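Local coordinates for hypothetical protein BP2299 (Bordetella pertussis Tohama I, PDB 2FQP) that is of unknown function but adopts a metal-binding cupin fold, a double-stranded beta-helix that holds a zinc ion, at residues T70-E73 with G74-H77. Sequence-based numbering, arbitrary orientation.
Sequences TRPE and GVEH. With ZN (zinc ion), chain E.
V75 meets R71 through its CG2 methyl, which lies 3.0 Å above the guanidinium plane, displaced toward the rim, and comes closest at NH2 of R71, 3.3 Å away. The two side chains cross at about a right angle. R71 brings its planar end over the methyl by folding back: CG is anti to the carbonyl carbon (chi1 -66°), and bends at chi2 and chi3 turn the chain toward V75. The same CG2 of V75 touches the backbone carbonyl of P72, 3.4 Å from its O, and makes a looser apolar contact with ring CD of P72 at 4.2 Å. The other branch, CG1 of V75, sits 3.5 Å above the centre of the H77 imidazole, so V75 presents one methyl to each flat group.

Behind these contacts is a type II beta turn from P72 to V75. G74 holds the positive phi (113°) at its third position, the usual place for glycine. Backbone hydrogen bonds pair R71 with Y40 before the turn, and G74 and V75 with H36; within the turn, N of E73 is hydrogen-bonded to OD1 of D39.

NE2 of H77 coordinates zinc at 2.3 Å; H34, H36 and three waters complete the six ligands. This short connection links strand 69-71 of one sheet to strand 76-80 of the other, and just beyond the turn H77 supplies the third histidine of this protein's metal site, as the second conserved motif does in metal-binding cupins.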
loop_
_atom_site.group_PDB
_atom_site.type_symbol
_atom_site.label_atom_id
_atom_site.label_comp_id
_atom_site.label_asym_id
_atom_site.label_seq_id
_atom_site.Cartn_x
_atom_site.Cartn_y
_atom_site.Cartn_z
ATOM N N THR A 70 3.974 4.172 -8.752
ATOM C CA THR A 70 3.428 3.280 -9.771
ATOM C C THR A 70 4.382 3.085 -10.951
ATOM O O THR A 70 5.176 3.966 -11.274
ATOM C CB THR A 70 2.028 3.749 -10.242
ATOM O OG1 THR A 70 1.445 2.734 -11.074
ATOM C CG2 THR A 70 2.085 5.075 -10.975
ATOM N N ARG A 71 4.311 1.905 -11.566
ATOM C CA ARG A 71 5.155 1.519 -12.731
ATOM C C ARG A 71 4.217 0.874 -13.742
ATOM O O ARG A 71 3.228 0.220 -13.361
ATOM C CB ARG A 71 6.246 0.522 -12.345
ATOM C CG ARG A 71 7.340 1.014 -11.391
ATOM C CD ARG A 71 8.113 2.202 -11.933
ATOM N NE ARG A 71 8.387 2.074 -13.362
ATOM C CZ ARG A 71 9.263 1.216 -13.906
ATOM N NH1 ARG A 71 9.994 0.396 -13.142
ATOM N NH2 ARG A 71 9.403 1.178 -15.232
ATOM N N PRO A 72 4.501 1.027 -15.038
ATOM C CA PRO A 72 3.539 0.495 -16.018
ATOM C C PRO A 72 3.698 -0.984 -16.379
ATOM O O PRO A 72 4.769 -1.577 -16.219
ATOM C CB PRO A 72 3.830 1.346 -17.259
ATOM C CG PRO A 72 5.329 1.582 -17.147
ATOM C CD PRO A 72 5.627 1.728 -15.688
ATOM N N GLU A 73 2.635 -1.550 -16.923
ATOM C CA GLU A 73 2.732 -2.865 -17.548
ATOM C C GLU A 73 4.001 -2.914 -18.422
ATOM O O GLU A 73 4.277 -1.952 -19.179
ATOM C CB GLU A 73 1.501 -3.116 -18.420
ATOM C CG GLU A 73 1.472 -4.433 -19.187
ATOM C CD GLU A 73 0.160 -4.605 -19.932
ATOM O OE1 GLU A 73 -0.803 -3.872 -19.615
ATOM O OE2 GLU A 73 0.092 -5.480 -20.827
ATOM N N GLY A 74 4.757 -4.016 -18.310
ATOM C CA GLY A 74 5.865 -4.303 -19.212
ATOM C C GLY A 74 7.236 -4.252 -18.563
ATOM O O GLY A 74 8.210 -4.666 -19.158
ATOM N N VAL A 75 7.311 -3.776 -17.324
ATOM C CA VAL A 75 8.566 -3.799 -16.580
ATOM C C VAL A 75 9.122 -5.209 -16.538
ATOM O O VAL A 75 8.408 -6.153 -16.246
ATOM C CB VAL A 75 8.353 -3.248 -15.133
ATOM C CG1 VAL A 75 9.562 -3.485 -14.282
ATOM C CG2 VAL A 75 8.003 -1.761 -15.213
ATOM N N GLU A 76 10.394 -5.338 -16.868
ATOM C CA GLU A 76 11.130 -6.620 -16.768
ATOM C C GLU A 76 12.306 -6.357 -15.894
ATOM O O GLU A 76 13.096 -5.462 -16.172
ATOM C CB GLU A 76 11.605 -7.124 -18.124
ATOM C CG GLU A 76 10.486 -7.491 -19.075
ATOM C CD GLU A 76 10.864 -8.631 -20.048
ATOM O OE1 GLU A 76 11.912 -9.329 -19.867
ATOM O OE2 GLU A 76 10.082 -8.819 -20.999
ATOM N N HIS A 77 12.414 -7.101 -14.800
ATOM C CA HIS A 77 13.522 -6.924 -13.879
ATOM C C HIS A 77 13.655 -8.033 -12.838
ATOM O O HIS A 77 12.804 -8.900 -12.730
ATOM C CB HIS A 77 13.381 -5.581 -13.142
ATOM C CG HIS A 77 12.151 -5.464 -12.294
ATOM N ND1 HIS A 77 11.809 -4.275 -11.679
ATOM C CD2 HIS A 77 11.185 -6.349 -11.962
ATOM C CE1 HIS A 77 10.705 -4.442 -10.980
ATOM N NE2 HIS A 77 10.291 -5.685 -11.139
HETATM ZN ZN ZN E . 8.542 -6.676 -10.046
HETATM O O HOH W 1 7.186 -7.767 -8.406
HETATM O O HOH W 2 9.561 -7.201 -8.091
HETATM O O HOH W 3 8.060 -5.246 -8.683
#